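Side-chain contacts in N-acyl-D-glutamate deacylase (Bordetella bronchiseptica, PDB 3GIP), which probably removes the acyl group from N-acyl-D-glutamate by zinc-dependent hydrolysis, as a member of the amidohydrolase superfamily: residues Y282-S287 with F381-G386; E350-F355 with G386-E391; A437-W442 with A448-A453. All coordinates share one frame; numbering follows the deposited sequence.

Contacts 1 and 2 are buried and share helix 376-391: the first sets it against the loop 282-287, the second against helix 348-356. They meet where P283 packs on the Y388 hydroxyl and V384 on the F355 ring. Contact 3 lies at the surface and joins two parts of the 437-453 region, yet it is tied to contact 1 by the R383-D438 salt bridge and the T382-S449 hydrogen bond. The chemistry follows the place in the fold. Contact 1 combines an arginine-carbonyl bond with ring packing, contact 2 is mainly aromatic and aliphatic with a polar rim that includes a bridging water, and contact 3 rests on paired backbone hydrogen bonds, with an exposed arginine laid on a valine.

Contact 1 (Y282-S287 with F381-G386); sequences YPYPGS and FTRVLG. With FMT (formic acid), chain D; FMT (formic acid), chain E.
The side chain of R383 runs across one face of the Y284 ring and delivers its NE to the carbonyl of P283. R383 CD makes a CH-pi contact 3.7 Å from the centroid of the Y284 ring, displaced toward the rim. With CG anti to the backbone N (chi1 -172°) and the chain straight as far as NE, the arginine spans the gap between helix and loop. R383 NE donates to P283 O at 3.0 Å; the oxygen lies in the guanidinium plane, although the N-H...O angle is only 135°. Guanidinium and Y284 ring are turned nearly parallel, 9° apart, while NH1 forms a salt bridge with D438. P283 is the centre of an inverse gamma turn, a place that suits proline's restricted phi, and its ring supplies a rigid apolar edge: P283 CG meets V384 CG2 at 3.7 Å and R383 CB at 3.8 Å. At the two ends of the segment, Y282 OH donates to O2 of one formate at 2.5 Å and S287 OG to O1 of a second at 2.6 Å, both probably from the crystallisation liquor. The loop follows strand 277-281, and Y282 touches the zinc ligand H248: this is the C-terminal end of a TIM barrel, where amidohydrolases hold their active site.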
loop_
_atom_site.group_PDB
_atom_site.type_symbol
_atom_site.label_atom_id
_atom_site.label_comp_id
_atom_site.label_asym_id
_atom_site.label_seq_id
_atom_site.Cartn_x
_atom_site.Cartn_y
_atom_site.Cartn_z
ATOM N N TYR A 282 7.576 -3.265 2.903
ATOM C CA TYR A 282 8.117 -3.090 1.565
ATOM C C TYR A 282 9.523 -3.652 1.800
ATOM O O TYR A 282 10.083 -3.502 2.888
ATOM C CB TYR A 282 8.124 -1.620 1.104
ATOM C CG TYR A 282 8.548 -0.599 2.126
ATOM C CD1 TYR A 282 9.895 -0.405 2.436
ATOM C CD2 TYR A 282 7.602 0.190 2.775
ATOM C CE1 TYR A 282 10.287 0.550 3.367
ATOM C CE2 TYR A 282 7.979 1.145 3.707
ATOM C CZ TYR A 282 9.323 1.321 3.999
ATOM O OH TYR A 282 9.698 2.265 4.922
ATOM N N PRO A 283 10.092 -4.336 0.800
ATOM C CA PRO A 283 11.423 -4.947 0.911
ATOM C C PRO A 283 12.650 -4.050 0.799
ATOM O O PRO A 283 13.501 -4.275 -0.058
ATOM C CB PRO A 283 11.382 -6.006 -0.181
ATOM C CG PRO A 283 10.640 -5.281 -1.271
ATOM C CD PRO A 283 9.495 -4.619 -0.517
ATOM N N TYR A 284 12.747 -3.052 1.679
ATOM C CA TYR A 284 13.873 -2.116 1.684
ATOM C C TYR A 284 14.177 -1.670 3.111
ATOM O O TYR A 284 13.270 -1.553 3.939
ATOM C CB TYR A 284 13.555 -0.872 0.850
ATOM C CG TYR A 284 13.146 -1.145 -0.576
ATOM C CD1 TYR A 284 14.060 -1.044 -1.627
ATOM C CD2 TYR A 284 11.828 -1.475 -0.882
ATOM C CE1 TYR A 284 13.661 -1.258 -2.950
ATOM C CE2 TYR A 284 11.424 -1.697 -2.192
ATOM C CZ TYR A 284 12.339 -1.585 -3.222
ATOM O OH TYR A 284 11.922 -1.775 -4.518
ATOM N N PRO A 285 15.459 -1.398 3.411
ATOM C CA PRO A 285 15.871 -0.962 4.748
ATOM C C PRO A 285 15.901 0.555 4.925
ATOM O O PRO A 285 16.589 1.068 5.802
ATOM C CB PRO A 285 17.251 -1.580 4.887
ATOM C CG PRO A 285 17.802 -1.371 3.517
ATOM C CD PRO A 285 16.639 -1.768 2.605
ATOM N N GLY A 286 15.167 1.264 4.073
ATOM C CA GLY A 286 15.098 2.709 4.171
ATOM C C GLY A 286 13.652 3.132 3.999
ATOM O O GLY A 286 12.931 2.543 3.198
ATOM N N SER A 287 13.224 4.136 4.760
ATOM C CA SER A 287 11.856 4.630 4.672
ATOM C C SER A 287 11.851 5.895 3.825
ATOM O O SER A 287 12.899 6.358 3.391
ATOM C CB SER A 287 11.323 4.945 6.070
ATOM O OG SER A 287 12.031 6.032 6.646
ATOM N N PHE A 381 7.046 -5.397 -5.281
ATOM C CA PHE A 381 6.607 -6.778 -5.460
ATOM C C PHE A 381 7.600 -7.695 -6.157
ATOM O O PHE A 381 7.780 -8.848 -5.757
ATOM C CB PHE A 381 5.241 -6.793 -6.158
ATOM C CG PHE A 381 4.110 -6.425 -5.241
ATOM C CD1 PHE A 381 3.310 -7.409 -4.671
ATOM C CD2 PHE A 381 3.901 -5.097 -4.878
ATOM C CE1 PHE A 381 2.319 -7.078 -3.747
ATOM C CE2 PHE A 381 2.917 -4.752 -3.957
ATOM C CZ PHE A 381 2.123 -5.746 -3.389
ATOM N N THR A 382 8.267 -7.183 -7.179
ATOM C CA THR A 382 9.240 -7.987 -7.897
ATOM C C THR A 382 10.525 -8.149 -7.081
ATOM O O THR A 382 11.266 -9.117 -7.268
ATOM C CB THR A 382 9.526 -7.360 -9.261
ATOM O OG1 THR A 382 9.752 -5.956 -9.092
ATOM C CG2 THR A 382 8.330 -7.567 -10.192
ATOM N N ARG A 383 10.791 -7.217 -6.168
ATOM C CA ARG A 383 11.977 -7.338 -5.326
ATOM C C ARG A 383 11.706 -8.460 -4.324
ATOM O O ARG A 383 12.613 -9.201 -3.947
ATOM C CB ARG A 383 12.270 -6.025 -4.592
ATOM C CG ARG A 383 13.601 -6.015 -3.835
ATOM C CD ARG A 383 13.893 -4.625 -3.284
ATOM N NE ARG A 383 15.156 -4.523 -2.550
ATOM C CZ ARG A 383 16.362 -4.489 -3.111
ATOM N NH1 ARG A 383 16.495 -4.553 -4.429
ATOM N NH2 ARG A 383 17.443 -4.369 -2.348
ATOM N N VAL A 384 10.457 -8.594 -3.884
ATOM C CA VAL A 384 10.143 -9.675 -2.961
ATOM C C VAL A 384 10.322 -11.006 -3.691
ATOM O O VAL A 384 10.966 -11.916 -3.177
ATOM C CB VAL A 384 8.697 -9.576 -2.422
ATOM C CG1 VAL A 384 8.326 -10.857 -1.681
ATOM C CG2 VAL A 384 8.582 -8.377 -1.475
ATOM N N LEU A 385 9.776 -11.114 -4.899
ATOM C CA LEU A 385 9.887 -12.359 -5.655
ATOM C C LEU A 385 11.315 -12.715 -6.045
ATOM O O LEU A 385 11.694 -13.885 -6.022
ATOM C CB LEU A 385 9.021 -12.296 -6.912
ATOM C CG LEU A 385 7.533 -12.079 -6.633
ATOM C CD1 LEU A 385 6.785 -12.006 -7.950
ATOM C CD2 LEU A 385 6.995 -13.209 -5.766
ATOM N N GLY A 386 12.106 -11.709 -6.397
ATOM C CA GLY A 386 13.475 -11.972 -6.800
ATOM C C GLY A 386 14.508 -12.017 -5.690
ATOM O O GLY A 386 15.317 -12.941 -5.635
HETATM C C FMT D . 7.614 4.831 5.495
HETATM O O1 FMT D . 8.146 5.177 4.469
HETATM O O2 FMT D . 7.748 3.571 5.919
HETATM C C FMT E . 9.411 7.141 8.424
HETATM O O1 FMT E . 10.495 7.580 8.129
HETATM O O2 FMT E . 8.685 7.750 9.370
#

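Contact 2 (E350-F355 with G386-E391); sequences EVKRIF and GRYVRE
K352 NZ is gripped by a salt bridge to E348 and by a water that it reaches at 3.0 Å, and that water in turn donates to R387 O at 2.9 Å. E348 also pairs with R387 NH2, so one carboxylate serves both cations and probably offsets the closeness of their charges. Lysine suits this partly exposed place because its long aliphatic part can lie on a ring while the ammonium reaches the polar rim. With CG beside the backbone N (chi1 -71°) and the rest of the chain extended, K352 passes over one face of Y388: K352 CG stands 3.9 Å from the ring centroid in a CH-pi contact, and CE lies 3.6 Å from Y388 CE1. The other partners meet the tyrosine at its edge. V351 CG1 abuts Y388 OH at 3.3 Å, and F355 CD2 touches Y388 CD2 at 3.9 Å. The hydroxyl is thus buried among apolar groups, with no hydrogen-bonding partner anywhere in the model. Y388 reaches across between helix segments whose axes approach to 11.9 Å, crossing at -71°. Its own helix ends in a wide pi-type turn, with E391 N bonded to G386 O. Behind this interface, I354 and F355 of helix 348-356 pack on strand 277-281, I354 also touches helix 260-272, and Y388 continues onto P283 in the loop beyond that strand.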
loop_
_atom_site.group_PDB
_atom_site.type_symbol
_atom_site.label_atom_id
_atom_site.label_comp_id
_atom_site.label_asym_id
_atom_site.label_seq_id
_atom_site.Cartn_x
_atom_site.Cartn_y
_atom_site.Cartn_z
ATOM N N GLU A 350 16.138 -7.691 9.546
ATOM C CA GLU A 350 14.914 -7.561 10.324
ATOM C C GLU A 350 13.713 -7.393 9.395
ATOM O O GLU A 350 12.643 -7.943 9.657
ATOM C CB GLU A 350 15.005 -6.372 11.284
ATOM C CG GLU A 350 13.739 -6.153 12.102
ATOM C CD GLU A 350 14.021 -5.486 13.428
ATOM O OE1 GLU A 350 14.762 -4.483 13.439
ATOM O OE2 GLU A 350 13.499 -5.962 14.458
ATOM N N VAL A 351 13.886 -6.622 8.324
ATOM C CA VAL A 351 12.806 -6.426 7.362
ATOM C C VAL A 351 12.384 -7.803 6.866
ATOM O O VAL A 351 11.196 -8.106 6.748
ATOM C CB VAL A 351 13.266 -5.596 6.145
ATOM C CG1 VAL A 351 12.124 -5.467 5.149
ATOM C CG2 VAL A 351 13.735 -4.219 6.593
ATOM N N LYS A 352 13.376 -8.641 6.580
ATOM C CA LYS A 352 13.123 -9.989 6.102
ATOM C C LYS A 352 12.397 -10.847 7.139
ATOM O O LYS A 352 11.488 -11.605 6.790
ATOM C CB LYS A 352 14.445 -10.650 5.691
ATOM C CG LYS A 352 15.050 -10.061 4.421
ATOM C CD LYS A 352 16.399 -10.697 4.100
ATOM C CE LYS A 352 16.884 -10.294 2.720
ATOM N NZ LYS A 352 18.246 -10.833 2.438
ATOM N N ARG A 353 12.788 -10.734 8.409
ATOM C CA ARG A 353 12.134 -11.517 9.457
ATOM C C ARG A 353 10.678 -11.098 9.626
ATOM O O ARG A 353 9.803 -11.933 9.865
ATOM C CB ARG A 353 12.852 -11.354 10.802
ATOM C CG ARG A 353 14.233 -11.974 10.870
ATOM C CD ARG A 353 14.652 -12.179 12.324
ATOM N NE ARG A 353 14.746 -10.926 13.074
ATOM C CZ ARG A 353 15.783 -10.092 13.020
ATOM N NH1 ARG A 353 16.824 -10.375 12.251
ATOM N NH2 ARG A 353 15.782 -8.973 13.736
ATOM N N ILE A 354 10.425 -9.799 9.517
ATOM C CA ILE A 354 9.069 -9.287 9.654
ATOM C C ILE A 354 8.219 -9.824 8.507
ATOM O O ILE A 354 7.081 -10.247 8.718
ATOM C CB ILE A 354 9.057 -7.744 9.643
ATOM C CG1 ILE A 354 9.770 -7.228 10.895
ATOM C CG2 ILE A 354 7.616 -7.224 9.599
ATOM C CD1 ILE A 354 9.984 -5.728 10.911
ATOM N N PHE A 355 8.777 -9.829 7.300
ATOM C CA PHE A 355 8.047 -10.335 6.147
ATOM C C PHE A 355 7.671 -11.802 6.341
ATOM O O PHE A 355 6.627 -12.249 5.874
ATOM C CB PHE A 355 8.872 -10.191 4.865
ATOM C CG PHE A 355 8.209 -10.792 3.657
ATOM C CD1 PHE A 355 6.935 -10.375 3.274
ATOM C CD2 PHE A 355 8.829 -11.802 2.930
ATOM C CE1 PHE A 355 6.289 -10.961 2.185
ATOM C CE2 PHE A 355 8.191 -12.392 1.839
ATOM C CZ PHE A 355 6.920 -11.971 1.469
ATOM N N GLY A 386 12.106 -11.709 -6.397
ATOM C CA GLY A 386 13.475 -11.972 -6.800
ATOM C C GLY A 386 14.508 -12.017 -5.690
ATOM O O GLY A 386 15.317 -12.941 -5.635
ATOM N N ARG A 387 14.482 -11.028 -4.803
ATOM C CA ARG A 387 15.457 -10.939 -3.716
ATOM C C ARG A 387 15.088 -11.744 -2.471
ATOM O O ARG A 387 15.919 -12.466 -1.921
ATOM C CB ARG A 387 15.658 -9.462 -3.348
ATOM C CG ARG A 387 16.759 -9.148 -2.330
ATOM C CD ARG A 387 16.795 -7.634 -2.082
ATOM N NE ARG A 387 17.824 -7.199 -1.136
ATOM C CZ ARG A 387 19.096 -6.981 -1.456
ATOM N NH1 ARG A 387 19.512 -7.160 -2.703
ATOM N NH2 ARG A 387 19.952 -6.563 -0.531
ATOM N N TYR A 388 13.843 -11.628 -2.021
ATOM C CA TYR A 388 13.422 -12.340 -0.818
ATOM C C TYR A 388 13.064 -13.805 -1.038
ATOM O O TYR A 388 13.308 -14.646 -0.171
ATOM C CB TYR A 388 12.247 -11.597 -0.163
ATOM C CG TYR A 388 12.645 -10.319 0.556
ATOM C CD1 TYR A 388 13.894 -9.730 0.345
ATOM C CD2 TYR A 388 11.772 -9.697 1.450
ATOM C CE1 TYR A 388 14.265 -8.556 1.007
ATOM C CE2 TYR A 388 12.135 -8.520 2.116
ATOM C CZ TYR A 388 13.380 -7.957 1.890
ATOM O OH TYR A 388 13.751 -6.800 2.548
ATOM N N VAL A 389 12.504 -14.119 -2.199
ATOM C CA VAL A 389 12.124 -15.491 -2.489
ATOM C C VAL A 389 13.203 -16.264 -3.245
ATOM O O VAL A 389 13.803 -17.189 -2.694
ATOM C CB VAL A 389 10.797 -15.541 -3.279
ATOM C CG1 VAL A 389 10.464 -16.977 -3.666
ATOM C CG2 VAL A 389 9.675 -14.958 -2.428
ATOM N N ARG A 390 13.474 -15.885 -4.490
ATOM C CA ARG A 390 14.470 -16.614 -5.271
ATOM C C ARG A 390 15.881 -16.561 -4.691
ATOM O O ARG A 390 16.554 -17.592 -4.591
ATOM C CB ARG A 390 14.500 -16.117 -6.722
ATOM C CG ARG A 390 15.386 -16.983 -7.626
ATOM C CD ARG A 390 15.329 -16.545 -9.079
ATOM N NE ARG A 390 15.747 -15.157 -9.238
ATOM C CZ ARG A 390 14.937 -14.161 -9.585
ATOM N NH1 ARG A 390 13.650 -14.393 -9.821
ATOM N NH2 ARG A 390 15.416 -12.929 -9.685
ATOM N N GLU A 391 16.326 -15.371 -4.305
ATOM C CA GLU A 391 17.673 -15.211 -3.761
ATOM C C GLU A 391 17.862 -15.630 -2.303
ATOM O O GLU A 391 18.758 -16.416 -1.994
ATOM C CB GLU A 391 18.137 -13.760 -3.947
ATOM C CG GLU A 391 18.496 -13.413 -5.389
ATOM C CD GLU A 391 18.749 -11.929 -5.617
ATOM O OE1 GLU A 391 19.000 -11.192 -4.638
ATOM O OE2 GLU A 391 18.710 -11.499 -6.791
HETATM O O HOH W 1 18.284 -11.541 -0.444
#

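Contact 3 (A437-W442 with A448-A453); sequences ADRATW and ASVGIA
A surface contact, made by a single antiparallel bridge between A437 and V450, draws together two parts of the connection between strands 428-431 and 452-457. The two residues form a hydrogen-bonded pair: A437 N donates to V450 O at 3.0 Å, and V450 N returns a bond to A437 O, also at 3.0 Å but straighter (168° against 155°). A small side chain at A437 suits the buried end of the pair, where it lies against R390 of helix 376-391 and still reaches V450 CG2.

Beyond the bridge, R439 folds back over V450. A bend at chi2 (-69°) turns its chain so that the two side chains cross at about a right angle, and V450 CG2 comes to lie over the centre of one face of the R439 guanidinium, 3.5 Å above the plane. The branched valine offers a second methyl as well, V450 CG1 standing 3.8 Å from R439 CG. The rotation of the guanidinium is steadied by R439 NH1, which donates to the carbonyl O of D438 at 2.9 Å from above that carbonyl's plane. Nearer the backbone, R439 CB rests 3.3 Å from A448 O.

A water accepts from R439 N at 3.0 Å and makes a weak bond with S449 OG, whose main polar partner is T382 on helix 376-391, while the D438 carboxylate is held by R383 of the same helix. V450 itself lies just before strand 452-457.

The chemistry is therefore divided: main-chain bonds fix the pairing, the polar side chains of D438 and S449 fasten it to the helix, and the exposed arginine can shield V450 with its flat face while its charged nitrogens probably remain well placed for solvent.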
loop_
_atom_site.group_PDB
_atom_site.type_symbol
_atom_site.label_atom_id
_atom_site.label_comp_id
_atom_site.label_asym_id
_atom_site.label_seq_id
_atom_site.Cartn_x
_atom_site.Cartn_y
_atom_site.Cartn_z
ATOM N N ALA A 437 12.244 -9.759 -11.219
ATOM C CA ALA A 437 13.025 -8.955 -10.297
ATOM C C ALA A 437 12.837 -7.471 -10.538
ATOM O O ALA A 437 12.453 -7.040 -11.627
ATOM C CB ALA A 437 14.506 -9.299 -10.440
ATOM N N ASP A 438 13.125 -6.696 -9.503
ATOM C CA ASP A 438 13.036 -5.249 -9.572
ATOM C C ASP A 438 14.297 -4.733 -10.250
ATOM O O ASP A 438 15.334 -5.401 -10.240
ATOM C CB ASP A 438 12.952 -4.671 -8.160
ATOM C CG ASP A 438 14.107 -5.128 -7.269
ATOM O OD1 ASP A 438 14.358 -6.348 -7.188
ATOM O OD2 ASP A 438 14.760 -4.266 -6.647
ATOM N N ARG A 439 14.201 -3.553 -10.853
ATOM C CA ARG A 439 15.349 -2.930 -11.501
ATOM C C ARG A 439 15.509 -1.513 -10.972
ATOM O O ARG A 439 16.548 -0.882 -11.168
ATOM C CB ARG A 439 15.176 -2.918 -13.023
ATOM C CG ARG A 439 15.460 -4.268 -13.676
ATOM C CD ARG A 439 16.944 -4.614 -13.585
ATOM N NE ARG A 439 17.261 -5.948 -14.092
ATOM C CZ ARG A 439 17.207 -7.064 -13.369
ATOM N NH1 ARG A 439 16.843 -7.022 -12.092
ATOM N NH2 ARG A 439 17.533 -8.226 -13.921
ATOM N N ALA A 440 14.480 -1.023 -10.285
ATOM C CA ALA A 440 14.513 0.319 -9.721
ATOM C C ALA A 440 15.572 0.389 -8.631
ATOM O O ALA A 440 15.599 -0.441 -7.721
ATOM C CB ALA A 440 13.148 0.684 -9.150
ATOM N N THR A 441 16.446 1.383 -8.729
ATOM C CA THR A 441 17.509 1.561 -7.753
ATOM C C THR A 441 17.377 2.922 -7.085
ATOM O O THR A 441 16.542 3.740 -7.476
ATOM C CB THR A 441 18.885 1.479 -8.425
ATOM O OG1 THR A 441 18.981 2.504 -9.422
ATOM C CG2 THR A 441 19.083 0.116 -9.077
ATOM N N TRP A 442 18.199 3.168 -6.073
ATOM C CA TRP A 442 18.145 4.445 -5.382
ATOM C C TRP A 442 18.432 5.582 -6.367
ATOM O O TRP A 442 17.772 6.617 -6.329
ATOM C CB TRP A 442 19.152 4.473 -4.226
ATOM C CG TRP A 442 18.986 3.324 -3.266
ATOM C CD1 TRP A 442 19.787 2.222 -3.160
ATOM C CD2 TRP A 442 17.932 3.147 -2.308
ATOM N NE1 TRP A 442 19.299 1.370 -2.197
ATOM C CE2 TRP A 442 18.160 1.912 -1.659
ATOM C CE3 TRP A 442 16.816 3.910 -1.936
ATOM C CZ2 TRP A 442 17.314 1.422 -0.658
ATOM C CZ3 TRP A 442 15.972 3.422 -0.940
ATOM C CH2 TRP A 442 16.228 2.188 -0.314
ATOM N N ALA A 448 11.743 -0.021 -14.717
ATOM C CA ALA A 448 10.727 -1.067 -14.659
ATOM C C ALA A 448 11.292 -2.453 -14.380
ATOM O O ALA A 448 12.423 -2.772 -14.750
ATOM C CB ALA A 448 9.929 -1.087 -15.959
ATOM N N SER A 449 10.480 -3.279 -13.730
ATOM C CA SER A 449 10.872 -4.639 -13.395
ATOM C C SER A 449 11.057 -5.480 -14.645
ATOM O O SER A 449 10.630 -5.104 -15.738
ATOM C CB SER A 449 9.795 -5.309 -12.535
ATOM O OG SER A 449 9.473 -4.540 -11.396
ATOM N N VAL A 450 11.698 -6.627 -14.468
ATOM C CA VAL A 450 11.892 -7.573 -15.557
ATOM C C VAL A 450 11.227 -8.869 -15.105
ATOM O O VAL A 450 11.016 -9.078 -13.909
ATOM C CB VAL A 450 13.391 -7.840 -15.844
ATOM C CG1 VAL A 450 14.053 -6.573 -16.363
ATOM C CG2 VAL A 450 14.089 -8.335 -14.587
ATOM N N GLY A 451 10.864 -9.725 -16.051
ATOM C CA GLY A 451 10.251 -10.985 -15.676
ATOM C C GLY A 451 8.736 -11.001 -15.635
ATOM O O GLY A 451 8.141 -12.060 -15.436
ATOM N N ILE A 452 8.107 -9.841 -15.788
ATOM C CA ILE A 452 6.648 -9.776 -15.806
ATOM C C ILE A 452 6.258 -9.871 -17.278
ATOM O O ILE A 452 6.569 -8.980 -18.067
ATOM C CB ILE A 452 6.128 -8.449 -15.217
ATOM C CG1 ILE A 452 6.535 -8.336 -13.745
ATOM C CG2 ILE A 452 4.606 -8.380 -15.345
ATOM C CD1 ILE A 452 5.958 -9.427 -12.853
ATOM N N ALA A 453 5.592 -10.961 -17.645
ATOM C CA ALA A 453 5.192 -11.183 -19.030
ATOM C C ALA A 453 3.860 -10.549 -19.410
ATOM O O ALA A 453 3.700 -10.059 -20.527
ATOM C CB ALA A 453 5.152 -12.681 -19.322
HETATM O O HOH W 2 11.645 -2.067 -10.852
#